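PDB 7A56: envelopment polyprotein, which probably drives fusion of the viral and host membranes during entry, as the class II fusion glycoprotein Gc caught here in its postfusion trimer. Local coordinates for residues Ala29-Ile34 with Thr205-Ser210; Tyr187-Lys192 with Gly252-Leu257; Leu377-Asn382 with Val424-Ala429. All coordinates share one frame; numbering follows the deposited sequence.

Interaction 1: Ala29-Ile34 with Thr205-Ser210; sequences ALQSDI and TMAHES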
ATOM      1  N   ALA A  29     -44.260  23.307  -2.395  1.00 44.28           N
ATOM      2  CA  ALA A  29     -43.457  24.499  -2.637  1.00 46.68           C
ATOM      3  C   ALA A  29     -42.021  24.320  -2.156  1.00 39.73           C
ATOM      4  O   ALA A  29     -41.076  24.722  -2.839  1.00 37.18           O
ATOM      5  CB  ALA A  29     -44.083  25.697  -1.953  1.00 43.41           C
ATOM      6  N   LEU A  30     -41.848  23.778  -0.953  1.00 36.73           N
ATOM      7  CA  LEU A  30     -40.501  23.648  -0.424  1.00 35.81           C
ATOM      8  C   LEU A  30     -39.689  22.653  -1.255  1.00 36.42           C
ATOM      9  O   LEU A  30     -38.525  22.909  -1.600  1.00 34.56           O
ATOM     10  CB  LEU A  30     -40.542  23.227   1.046  1.00 36.59           C
ATOM     11  CG  LEU A  30     -41.209  24.218   1.984  1.00 45.43           C
ATOM     12  CD1 LEU A  30     -41.573  23.517   3.271  1.00 44.79           C
ATOM     13  CD2 LEU A  30     -40.274  25.381   2.265  1.00 44.96           C
ATOM     14  N   GLN A  31     -40.300  21.534  -1.640  1.00 37.41           N
ATOM     15  CA  GLN A  31     -39.527  20.571  -2.419  1.00 35.27           C
ATOM     16  C   GLN A  31     -39.199  21.127  -3.807  1.00 37.41           C
ATOM     17  O   GLN A  31     -38.106  20.866  -4.352  1.00 36.76           O
ATOM     18  CB  GLN A  31     -40.317  19.258  -2.486  1.00 38.31           C
ATOM     19  CG  GLN A  31     -40.367  18.537  -1.136  1.00 40.59           C
ATOM     20  CD  GLN A  31     -41.293  17.327  -1.150  1.00 45.38           C
ATOM     21  OE1 GLN A  31     -42.351  17.365  -1.753  1.00 48.57           O
ATOM     22  NE2 GLN A  31     -40.885  16.245  -0.496  1.00 45.96           N
ATOM     23  N   SER A  32     -40.111  21.928  -4.370  1.00 39.10           N
ATOM     24  CA  SER A  32     -39.857  22.569  -5.657  1.00 41.31           C
ATOM     25  C   SER A  32     -38.707  23.548  -5.565  1.00 39.04           C
ATOM     26  O   SER A  32     -37.895  23.656  -6.490  1.00 39.45           O
ATOM     27  CB  SER A  32     -41.102  23.330  -6.113  1.00 42.81           C
ATOM     28  OG  SER A  32     -41.795  22.629  -7.078  1.00 46.80           O
ATOM     29  N   ASP A  33     -38.702  24.351  -4.502  1.00 36.33           N
ATOM     30  CA  ASP A  33     -37.610  25.289  -4.262  1.00 35.82           C
ATOM     31  C   ASP A  33     -36.260  24.574  -4.162  1.00 31.56           C
ATOM     32  O   ASP A  33     -35.255  25.028  -4.735  1.00 30.58           O
ATOM     33  CB  ASP A  33     -37.898  26.068  -2.985  1.00 32.92           C
ATOM     34  CG  ASP A  33     -38.957  27.154  -3.187  1.00 39.38           C
ATOM     35  OD1 ASP A  33     -39.350  27.449  -4.336  1.00 42.80           O
ATOM     36  OD2 ASP A  33     -39.417  27.683  -2.176  1.00 39.17           O
ATOM     37  N   ILE A  34     -36.192  23.503  -3.360  1.00 32.25           N
ATOM     38  CA  ILE A  34     -34.960  22.701  -3.292  1.00 30.90           C
ATOM     39  C   ILE A  34     -34.571  22.155  -4.660  1.00 31.11           C
ATOM     40  O   ILE A  34     -33.402  22.221  -5.061  1.00 29.55           O
ATOM     41  CB  ILE A  34     -35.102  21.562  -2.270  1.00 31.09           C
ATOM     42  CG1 ILE A  34     -35.297  22.150  -0.879  1.00 34.52           C
ATOM     43  CG2 ILE A  34     -33.863  20.618  -2.364  1.00 31.07           C
ATOM     44  CD1 ILE A  34     -35.982  21.207   0.166  1.00 35.03           C
ATOM     45  N   THR A 205     -31.742  12.999  -2.084  1.00 25.67           N
ATOM     46  CA  THR A 205     -32.889  12.184  -2.458  1.00 29.41           C
ATOM     47  C   THR A 205     -34.131  12.714  -1.736  1.00 31.23           C
ATOM     48  O   THR A 205     -34.174  12.785  -0.493  1.00 30.74           O
ATOM     49  CB  THR A 205     -32.603  10.720  -2.148  1.00 31.15           C
ATOM     50  OG1 THR A 205     -31.555  10.281  -3.035  1.00 30.75           O
ATOM     51  CG2 THR A 205     -33.846   9.805  -2.342  1.00 32.82           C
ATOM     52  N   MET A 206     -35.093  13.177  -2.521  1.00 35.71           N
ATOM     53  CA  MET A 206     -36.390  13.600  -2.022  1.00 41.57           C
ATOM     54  C   MET A 206     -37.420  12.667  -2.643  1.00 48.06           C
ATOM     55  O   MET A 206     -37.083  11.766  -3.424  1.00 55.28           O
ATOM     56  CB  MET A 206     -36.635  15.087  -2.320  1.00 41.06           C
ATOM     57  CG  MET A 206     -35.776  16.055  -1.403  1.00 40.09           C
ATOM     58  SD  MET A 206     -36.388  17.758  -1.648  1.00 48.06           S
ATOM     59  CE  MET A 206     -35.846  17.889  -3.401  1.00 47.98           C
ATOM     60  N   ALA A 207     -38.661  12.832  -2.255  1.00 46.99           N
ATOM     61  CA  ALA A 207     -39.708  11.908  -2.688  1.00 51.88           C
ATOM     62  C   ALA A 207     -39.742  11.764  -4.213  1.00 56.76           C
ATOM     63  O   ALA A 207     -39.897  12.747  -4.947  1.00 62.95           O
ATOM     64  CB  ALA A 207     -41.066  12.392  -2.170  1.00 49.12           C
ATOM     65  N   HIS A 208     -39.573  10.539  -4.679  1.00 56.67           N
ATOM     66  CA  HIS A 208     -39.551  10.227  -6.107  1.00 59.13           C
ATOM     67  C   HIS A 208     -38.699  11.155  -6.981  1.00 60.02           C
ATOM     68  O   HIS A 208     -38.944  11.253  -8.195  1.00 62.56           O
ATOM     69  CB  HIS A 208     -40.972  10.219  -6.675  1.00 60.90           C
ATOM     70  CG  HIS A 208     -41.905   9.294  -5.955  1.00 64.25           C
ATOM     71  ND1 HIS A 208     -41.798   7.918  -6.027  1.00 64.48           N
ATOM     72  CD2 HIS A 208     -42.967   9.550  -5.149  1.00 63.84           C
ATOM     73  CE1 HIS A 208     -42.749   7.367  -5.292  1.00 65.35           C
ATOM     74  NE2 HIS A 208     -43.476   8.335  -4.755  1.00 65.87           N
ATOM     75  N   GLU A 209     -37.721  11.859  -6.407  1.00 53.53           N
ATOM     76  CA  GLU A 209     -36.739  12.492  -7.281  1.00 50.29           C
ATOM     77  C   GLU A 209     -35.398  12.568  -6.570  1.00 37.61           C
ATOM     78  O   GLU A 209     -35.331  12.879  -5.374  1.00 33.65           O
ATOM     79  CB  GLU A 209     -37.202  13.892  -7.731  1.00 56.49           C
ATOM     80  CG  GLU A 209     -36.469  14.357  -9.021  1.00 66.04           C
ATOM     81  CD  GLU A 209     -37.224  15.465  -9.799  1.00 63.31           C
ATOM     82  OE1 GLU A 209     -38.128  16.103  -9.180  1.00 64.29           O
ATOM     83  OE2 GLU A 209     -36.898  15.667 -11.029  1.00 61.66           O
ATOM     84  N   SER A 210     -34.325  12.293  -7.305  1.00 32.42           N
ATOM     85  CA  SER A 210     -32.988  12.455  -6.755  1.00 30.26           C
ATOM     86  C   SER A 210     -32.184  13.464  -7.582  1.00 29.54           C
ATOM     87  O   SER A 210     -32.456  13.675  -8.765  1.00 35.47           O
ATOM     88  CB  SER A 210     -32.238  11.089  -6.694  1.00 32.10           C
ATOM     89  OG  SER A 210     -32.589  10.355  -5.519  1.00 31.89           O
TER
HETATM   90  O   HOH W   1     -39.187  14.456   0.465  1.00 39.59           O
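Met-206 lays its thioether end over the side chain of Ile-34, in a contact that packs helix 23-40 against the beta hairpin of strands 197-206 and 209-214. The hairpin reverses through a type II turn from Met-206 to Glu-209, and Met-206 is the last residue of its first strand, so the turn reaches the helix through the residue that begins it. The methionine chain is bent at its end (chi3 -66°), which brings CE to 3.5 Å from Ile-34 CG2 and to 3.9 Å from the backbone oxygen Gln-31 O. Its sulfur sits between two branches of the isoleucine, with SD 3.9 Å from Ile-34 CG2 and equally far from Ile-34 CD1. One helical turn earlier, Gln-31 runs past the methionine in the opposite direction, its CG 4.1 Å from Met-206 SD. Phe-100 of strand 98-134 touches both Gln-31 and Ile-34, extending the apolar patch beneath the helix. Glu-209, at the far end of the turn, forms a salt bridge with Lys-47. At the exposed margin a water joins helix to turn: it accepts from Ala-207 N at 3.2 Å and, more weakly, from the amide nitrogen Gln-31 NE2.

Interaction 2: Tyr187-Lys192 with Gly252-Leu257; sequences YKIYKK and GDINDL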
ATOM      1  N   TYR A 187      -2.949 -17.047 -19.471  1.00 31.45           N
ATOM      2  CA  TYR A 187      -3.213 -15.812 -18.720  1.00 29.87           C
ATOM      3  C   TYR A 187      -2.633 -14.627 -19.487  1.00 30.19           C
ATOM      4  O   TYR A 187      -1.589 -14.756 -20.146  1.00 28.48           O
ATOM      5  CB  TYR A 187      -2.576 -15.829 -17.309  1.00 26.05           C
ATOM      6  CG  TYR A 187      -3.068 -16.882 -16.332  1.00 33.56           C
ATOM      7  CD1 TYR A 187      -2.646 -18.218 -16.433  1.00 36.85           C
ATOM      8  CD2 TYR A 187      -3.921 -16.524 -15.260  1.00 35.27           C
ATOM      9  CE1 TYR A 187      -3.068 -19.168 -15.514  1.00 38.84           C
ATOM     10  CE2 TYR A 187      -4.351 -17.475 -14.340  1.00 37.40           C
ATOM     11  CZ  TYR A 187      -3.917 -18.797 -14.466  1.00 41.65           C
ATOM     12  OH  TYR A 187      -4.320 -19.751 -13.548  1.00 43.19           O
ATOM     13  N   LYS A 188      -3.319 -13.470 -19.395  1.00 27.66           N
ATOM     14  CA  LYS A 188      -2.840 -12.193 -19.931  1.00 30.01           C
ATOM     15  C   LYS A 188      -2.453 -11.303 -18.766  1.00 30.59           C
ATOM     16  O   LYS A 188      -3.234 -11.135 -17.837  1.00 32.16           O
ATOM     17  CB  LYS A 188      -3.890 -11.472 -20.780  1.00 36.47           C
ATOM     18  CG  LYS A 188      -4.533 -12.362 -21.853  1.00 45.98           C
ATOM     19  CD  LYS A 188      -5.365 -11.526 -22.846  1.00 55.42           C
ATOM     20  CE  LYS A 188      -5.525 -12.252 -24.200  1.00 65.23           C
ATOM     21  NZ  LYS A 188      -6.117 -13.606 -24.045  1.00 67.43           N
ATOM     22  N   ILE A 189      -1.274 -10.716 -18.840  1.00 28.35           N
ATOM     23  CA  ILE A 189      -0.691  -9.957 -17.752  1.00 28.09           C
ATOM     24  C   ILE A 189      -0.671  -8.496 -18.177  1.00 28.40           C
ATOM     25  O   ILE A 189      -0.304  -8.170 -19.337  1.00 29.55           O
ATOM     26  CB  ILE A 189       0.710 -10.479 -17.359  1.00 28.29           C
ATOM     27  CG1 ILE A 189       0.624 -11.767 -16.498  1.00 28.14           C
ATOM     28  CG2 ILE A 189       1.447  -9.401 -16.527  1.00 25.58           C
ATOM     29  CD1 ILE A 189      -0.064 -12.997 -17.087  1.00 28.05           C
ATOM     30  N   TYR A 190      -1.157  -7.622 -17.233  1.00 28.12           N
ATOM     31  CA  TYR A 190      -1.272  -6.173 -17.372  1.00 27.88           C
ATOM     32  C   TYR A 190      -0.572  -5.445 -16.230  1.00 26.06           C
ATOM     33  O   TYR A 190      -0.470  -5.949 -15.112  1.00 26.53           O
ATOM     34  CB  TYR A 190      -2.723  -5.725 -17.339  1.00 29.75           C
ATOM     35  CG  TYR A 190      -3.555  -6.335 -18.449  1.00 31.00           C
ATOM     36  CD1 TYR A 190      -4.116  -7.591 -18.304  1.00 32.55           C
ATOM     37  CD2 TYR A 190      -3.840  -5.608 -19.592  1.00 33.27           C
ATOM     38  CE1 TYR A 190      -4.896  -8.153 -19.324  1.00 34.10           C
ATOM     39  CE2 TYR A 190      -4.630  -6.132 -20.595  1.00 35.15           C
ATOM     40  CZ  TYR A 190      -5.160  -7.401 -20.443  1.00 37.44           C
ATOM     41  OH  TYR A 190      -5.981  -7.913 -21.423  1.00 42.78           O
ATOM     42  N   LYS A 191      -0.102  -4.239 -16.530  1.00 25.49           N
ATOM     43  CA  LYS A 191       0.520  -3.363 -15.548  1.00 27.55           C
ATOM     44  C   LYS A 191      -0.329  -2.090 -15.384  1.00 24.44           C
ATOM     45  O   LYS A 191      -0.813  -1.531 -16.380  1.00 25.13           O
ATOM     46  CB  LYS A 191       1.919  -2.983 -15.999  1.00 30.51           C
ATOM     47  CG  LYS A 191       2.738  -2.300 -14.921  1.00 31.51           C
ATOM     48  CD  LYS A 191       4.115  -1.957 -15.504  1.00 34.81           C
ATOM     49  CE  LYS A 191       5.056  -1.493 -14.414  1.00 34.31           C
ATOM     50  NZ  LYS A 191       6.487  -1.314 -14.893  1.00 33.29           N
ATOM     51  N   LYS A 192      -0.393  -1.581 -14.155  1.00 23.83           N
ATOM     52  CA  LYS A 192      -1.112  -0.298 -13.891  1.00 23.06           C
ATOM     53  C   LYS A 192      -0.428   0.837 -14.657  1.00 27.30           C
ATOM     54  O   LYS A 192       0.808   0.945 -14.646  1.00 30.50           O
ATOM     55  CB  LYS A 192      -1.102  -0.036 -12.386  1.00 25.98           C
ATOM     56  CG  LYS A 192      -1.897   1.245 -11.928  1.00 26.69           C
ATOM     57  CD  LYS A 192      -2.270   1.150 -10.432  1.00 29.42           C
ATOM     58  CE  LYS A 192      -1.042   1.192  -9.575  1.00 34.09           C
ATOM     59  NZ  LYS A 192      -1.311   0.697  -8.181  1.00 34.24           N
ATOM     60  N   GLY A 252      -0.627 -11.490  -7.253  1.00 25.41           N
ATOM     61  CA  GLY A 252       0.418 -12.267  -6.545  1.00 29.49           C
ATOM     62  C   GLY A 252       1.790 -12.094  -7.207  1.00 32.44           C
ATOM     63  O   GLY A 252       2.064 -11.063  -7.804  1.00 33.88           O
ATOM     64  N   ASP A 253       2.610 -13.149  -7.081  1.00 30.85           N
ATOM     65  CA  ASP A 253       3.976 -13.317  -7.622  1.00 37.55           C
ATOM     66  C   ASP A 253       4.096 -13.271  -9.137  1.00 29.37           C
ATOM     67  O   ASP A 253       4.106 -14.346  -9.752  1.00 35.49           O
ATOM     68  CB  ASP A 253       4.531 -14.685  -7.172  1.00 45.03           C
ATOM     69  CG  ASP A 253       5.483 -14.556  -5.989  1.00 53.44           C
ATOM     70  OD1 ASP A 253       5.561 -13.379  -5.555  1.00 53.13           O
ATOM     71  OD2 ASP A 253       6.145 -15.567  -5.534  1.00 52.47           O
ATOM     72  N   ILE A 254       4.019 -12.079  -9.784  1.00 30.70           N
ATOM     73  CA  ILE A 254       3.875 -12.014 -11.250  1.00 26.91           C
ATOM     74  C   ILE A 254       4.989 -11.153 -11.825  1.00 26.32           C
ATOM     75  O   ILE A 254       5.184 -10.014 -11.399  1.00 26.06           O
ATOM     76  CB  ILE A 254       2.514 -11.459 -11.725  1.00 24.89           C
ATOM     77  CG1 ILE A 254       1.304 -12.293 -11.220  1.00 25.28           C
ATOM     78  CG2 ILE A 254       2.494 -11.343 -13.266  1.00 24.21           C
ATOM     79  CD1 ILE A 254      -0.109 -11.454 -11.328  1.00 25.03           C
ATOM     80  N   ASN A 255       5.736 -11.703 -12.799  1.00 23.78           N
ATOM     81  CA  ASN A 255       6.858 -10.978 -13.393  1.00 22.47           C
ATOM     82  C   ASN A 255       6.359  -9.757 -14.150  1.00 20.83           C
ATOM     83  O   ASN A 255       5.379  -9.842 -14.901  1.00 22.88           O
ATOM     84  CB  ASN A 255       7.644 -11.886 -14.407  1.00 21.17           C
ATOM     85  CG  ASN A 255       8.715 -12.733 -13.740  1.00 21.57           C
ATOM     86  OD1 ASN A 255       9.723 -12.237 -13.235  1.00 22.72           O
ATOM     87  ND2 ASN A 255       8.513 -14.020 -13.762  1.00 25.08           N
ATOM     88  N   ASP A 256       7.102  -8.647 -14.059  1.00 21.56           N
ATOM     89  CA  ASP A 256       6.925  -7.561 -15.018  1.00 23.84           C
ATOM     90  C   ASP A 256       7.519  -7.970 -16.384  1.00 26.91           C
ATOM     91  O   ASP A 256       8.311  -8.924 -16.502  1.00 25.89           O
ATOM     92  CB  ASP A 256       7.591  -6.265 -14.469  1.00 23.28           C
ATOM     93  CG  ASP A 256       6.979  -4.974 -15.027  1.00 27.72           C
ATOM     94  OD1 ASP A 256       6.339  -4.959 -16.123  1.00 29.18           O
ATOM     95  OD2 ASP A 256       7.184  -3.956 -14.330  1.00 28.00           O
ATOM     96  N   LEU A 257       7.089  -7.270 -17.437  1.00 27.41           N
ATOM     97  CA  LEU A 257       7.579  -7.559 -18.783  1.00 26.82           C
ATOM     98  C   LEU A 257       9.103  -7.457 -18.815  1.00 27.48           C
ATOM     99  O   LEU A 257       9.692  -6.486 -18.307  1.00 27.24           O
ATOM    100  CB  LEU A 257       6.917  -6.585 -19.790  1.00 28.59           C
ATOM    101  CG  LEU A 257       7.346  -6.776 -21.267  1.00 30.09           C
ATOM    102  CD1 LEU A 257       6.916  -8.150 -21.832  1.00 29.45           C
ATOM    103  CD2 LEU A 257       6.763  -5.669 -22.141  1.00 33.96           C
TER
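This is a mixed apolar and ionic contact between a strand and an irregular segment: residues 252-257, in the loop between strands 248-251 and 268-270, run beside strand 187-192 in the elongated middle of the subunit. Two residues of the strand, two positions apart and so on the same face, do the work. Ile-189 supplies the apolar half. Its CG1 lies 3.8 Å from Ile-254 CG2 and its CG2 is 3.9 Å from that same methyl, so a single branch of Ile-254 rests against two branches of Ile-189, the side chains slanting across each other.

Lys-191 supplies the charge. Its CG is anti to the backbone N (chi1 -169°) and the rest of the chain is fully extended, carrying NZ out to Asp-256 OD2 at 2.8 Å in a hydrogen-bonded salt bridge. The ammonium approaches on the syn side of OD2, and the lysine chain meets the aspartate nearly at right angles, with CE 3.3 Å from that oxygen. The other carboxylate oxygen is engaged too: Leu-257 N donates to Asp-256 OD1 over 2.8 Å, on the anti side and 19° out of the carboxylate plane. With both oxygens bonded, rotation of the carboxylate is restrained.

The backbone Asp-256 N is bound by Asp-253 OD2 of a second subunit, so this loop also takes part in the trimer interface. Within the chain, strand 187-192 pairs antiparallel with strands 98-134 and 241-245, and Tyr-119 and Ile-241 from those neighbours touch both isoleucines.

Interaction 3: Leu377-Asn382 with Val424-Ala429; sequences LKLSTN and VSVCSA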
ATOM      1  N   LEU A 377     -24.270 -16.277  -3.141  1.00 45.98           N
ATOM      2  CA  LEU A 377     -25.434 -15.910  -2.358  1.00 46.16           C
ATOM      3  C   LEU A 377     -26.512 -15.339  -3.273  1.00 46.37           C
ATOM      4  O   LEU A 377     -26.222 -14.536  -4.176  1.00 45.07           O
ATOM      5  CB  LEU A 377     -25.053 -14.874  -1.290  1.00 43.49           C
ATOM      6  CG  LEU A 377     -24.303 -15.386  -0.047  1.00 45.60           C
ATOM      7  CD1 LEU A 377     -22.882 -15.814  -0.364  1.00 46.22           C
ATOM      8  CD2 LEU A 377     -24.262 -14.314   1.030  1.00 43.61           C
ATOM      9  N   LYS A 378     -27.762 -15.716  -3.010  1.00 46.36           N
ATOM     10  CA  LYS A 378     -28.909 -14.952  -3.492  1.00 48.42           C
ATOM     11  C   LYS A 378     -29.521 -14.172  -2.324  1.00 44.02           C
ATOM     12  O   LYS A 378     -29.974 -14.778  -1.338  1.00 43.38           O
ATOM     13  CB  LYS A 378     -29.946 -15.868  -4.149  1.00 55.14           C
ATOM     14  CG  LYS A 378     -29.473 -16.494  -5.457  1.00 61.09           C
ATOM     15  CD  LYS A 378     -30.598 -16.515  -6.476  1.00 67.53           C
ATOM     16  CE  LYS A 378     -30.218 -17.317  -7.707  1.00 72.96           C
ATOM     17  NZ  LYS A 378     -30.520 -18.783  -7.589  1.00 76.66           N
ATOM     18  N   LEU A 379     -29.545 -12.844  -2.467  1.00 44.15           N
ATOM     19  CA  LEU A 379     -29.979 -11.888  -1.442  1.00 45.11           C
ATOM     20  C   LEU A 379     -31.221 -11.145  -1.899  1.00 44.39           C
ATOM     21  O   LEU A 379     -31.319 -10.758  -3.069  1.00 45.03           O
ATOM     22  CB  LEU A 379     -28.935 -10.810  -1.143  1.00 47.06           C
ATOM     23  CG  LEU A 379     -27.641 -11.236  -0.488  1.00 52.36           C
ATOM     24  CD1 LEU A 379     -26.998 -10.040   0.145  1.00 49.82           C
ATOM     25  CD2 LEU A 379     -27.923 -12.319   0.524  1.00 53.90           C
ATOM     26  N   SER A 380     -32.138 -10.914  -0.957  1.00 42.21           N
ATOM     27  CA  SER A 380     -33.249  -9.971  -1.108  1.00 42.83           C
ATOM     28  C   SER A 380     -33.031  -8.787  -0.168  1.00 37.61           C
ATOM     29  O   SER A 380     -32.508  -8.945   0.935  1.00 37.46           O
ATOM     30  CB  SER A 380     -34.595 -10.630  -0.813  1.00 44.37           C
ATOM     31  OG  SER A 380     -35.005 -11.425  -1.902  1.00 49.23           O
ATOM     32  N   THR A 381     -33.381  -7.597  -0.634  1.00 38.36           N
ATOM     33  CA  THR A 381     -33.251  -6.414   0.208  1.00 35.60           C
ATOM     34  C   THR A 381     -34.354  -5.440  -0.156  1.00 36.59           C
ATOM     35  O   THR A 381     -34.788  -5.359  -1.312  1.00 36.47           O
ATOM     36  CB  THR A 381     -31.854  -5.759   0.071  1.00 36.37           C
ATOM     37  OG1 THR A 381     -31.793  -4.565   0.856  1.00 34.61           O
ATOM     38  CG2 THR A 381     -31.513  -5.424  -1.420  1.00 36.70           C
ATOM     39  N   ASN A 382     -34.844  -4.729   0.854  1.00 35.48           N
ATOM     40  CA  ASN A 382     -35.880  -3.732   0.601  1.00 37.23           C
ATOM     41  C   ASN A 382     -35.290  -2.366   0.217  1.00 34.82           C
ATOM     42  O   ASN A 382     -36.059  -1.419  -0.031  1.00 35.95           O
ATOM     43  CB  ASN A 382     -36.835  -3.630   1.822  1.00 38.64           C
ATOM     44  CG  ASN A 382     -36.154  -3.101   3.103  1.00 37.42           C
ATOM     45  OD1 ASN A 382     -34.948  -3.201   3.308  1.00 37.34           O
ATOM     46  ND2 ASN A 382     -36.962  -2.538   3.972  1.00 40.93           N
ATOM     47  N   VAL A 424     -22.800 -17.474   7.203  1.00 41.01           N
ATOM     48  CA  VAL A 424     -22.586 -16.130   6.686  1.00 38.90           C
ATOM     49  C   VAL A 424     -23.764 -15.268   7.126  1.00 39.37           C
ATOM     50  O   VAL A 424     -24.923 -15.698   7.078  1.00 40.16           O
ATOM     51  CB  VAL A 424     -22.451 -16.084   5.146  1.00 38.19           C
ATOM     52  CG1 VAL A 424     -22.410 -14.626   4.672  1.00 38.21           C
ATOM     53  CG2 VAL A 424     -21.202 -16.869   4.646  1.00 40.99           C
ATOM     54  N   SER A 425     -23.462 -14.043   7.543  1.00 38.02           N
ATOM     55  CA  SER A 425     -24.503 -13.077   7.866  1.00 38.95           C
ATOM     56  C   SER A 425     -24.267 -11.836   7.027  1.00 36.44           C
ATOM     57  O   SER A 425     -23.114 -11.451   6.774  1.00 37.33           O
ATOM     58  CB  SER A 425     -24.534 -12.760   9.386  1.00 40.28           C
ATOM     59  OG  SER A 425     -23.517 -11.855   9.795  1.00 39.97           O
ATOM     60  N   VAL A 426     -25.365 -11.228   6.573  1.00 35.47           N
ATOM     61  CA  VAL A 426     -25.337  -9.951   5.858  1.00 32.86           C
ATOM     62  C   VAL A 426     -26.396  -9.033   6.487  1.00 33.32           C
ATOM     63  O   VAL A 426     -27.585  -9.351   6.449  1.00 35.51           O
ATOM     64  CB  VAL A 426     -25.624 -10.153   4.364  1.00 33.03           C
ATOM     65  CG1 VAL A 426     -25.564  -8.815   3.638  1.00 32.29           C
ATOM     66  CG2 VAL A 426     -24.611 -11.196   3.763  1.00 34.54           C
ATOM     67  N   CYS A 427     -25.972  -7.897   7.029  1.00 33.84           N
ATOM     68  CA  CYS A 427     -26.857  -7.065   7.881  1.00 36.61           C
ATOM     69  C   CYS A 427     -27.403  -8.013   8.957  1.00 39.18           C
ATOM     70  O   CYS A 427     -26.646  -8.762   9.588  1.00 39.32           O
ATOM     71  CB  CYS A 427     -27.912  -6.356   7.021  1.00 39.13           C
ATOM     72  SG  CYS A 427     -27.463  -4.693   6.301  1.00 40.01           S
ATOM     73  N   SER A 428     -28.699  -8.078   9.190  1.00 42.16           N
ATOM     74  CA  SER A 428     -29.147  -8.985  10.235  1.00 46.82           C
ATOM     75  C   SER A 428     -29.499 -10.388   9.712  1.00 48.20           C
ATOM     76  O   SER A 428     -29.912 -11.236  10.502  1.00 51.32           O
ATOM     77  CB  SER A 428     -30.333  -8.359  10.998  1.00 48.87           C
ATOM     78  OG  SER A 428     -31.465  -8.289  10.159  1.00 50.27           O
ATOM     79  N   ALA A 429     -29.296 -10.676   8.425  1.00 48.06           N
ATOM     80  CA  ALA A 429     -29.695 -11.971   7.881  1.00 46.78           C
ATOM     81  C   ALA A 429     -28.576 -12.991   8.060  1.00 45.30           C
ATOM     82  O   ALA A 429     -27.397 -12.659   7.998  1.00 40.38           O
ATOM     83  CB  ALA A 429     -30.057 -11.854   6.398  1.00 46.75           C
TER
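The hydrophobic interior between two beta sheets is where strand 373-381 faces strand 422-426, and four aliphatic side chains make the contact. Leu-377 and Leu-379 point inward from one strand, Val-424 and Val-426 from the other, each pair two positions apart as the alternation of a beta strand requires. Leu-377 CD2 serves both valines: it lies 4.1 Å from Val-424 CG1, where the side chains cross at a slant, and 4.2 Å from Val-426 CG2, which it meets tip to tip. The second leucine adds one more touch, Leu-379 CD1 to Val-426 CG1 at 4.0 Å. Val-426 thus divides its methyls between the leucines; with CG1 anti to the backbone N (chi1 -179°), that branch faces Leu-379 while CG2 faces Leu-377.

The arrangement is a beta sandwich of two four-stranded antiparallel sheets, the strands here belonging to different layers. The axes of segments 377-381 and 424-426 come within 10.4 Å and their directions differ by 28°, a separation bridged by side chains. Ile-358 and Ile-361 of strand 356-365 extend the core, touching Leu-379 and Val-424 respectively, and Ile-400 lies against Val-426. Immediately after Val-426 the chain reverses in a type II' turn, closed by hydrogen bonds from Val-426 N to Ala-429 O and from Ala-429 N to Val-426 O, both 2.9 Å. Within that turn Cys-427 forms a disulfide with Cys-387, linking the reversal covalently to strand 385-391.

In the fold
The three contacts are spread over an elongated chain and none touches another. Interactions 1 and 2 have centres about 49 Å apart, yet both draw on partners of the long strand 98-134, and strands 187-192 and 197-206 follow each other in sequence. Their segments alternate along the chain, so the stretch closing interaction 1 lies between the two halves of interaction 2. Interaction 3 opens only after both have closed; its centre is about 31 Å from that of interaction 1 and 35 Å from that of interaction 2, within a separate pair of sheets. Helix packing, subunit interface and sandwich core are therefore built in distinct regions of one fusion glycoprotein.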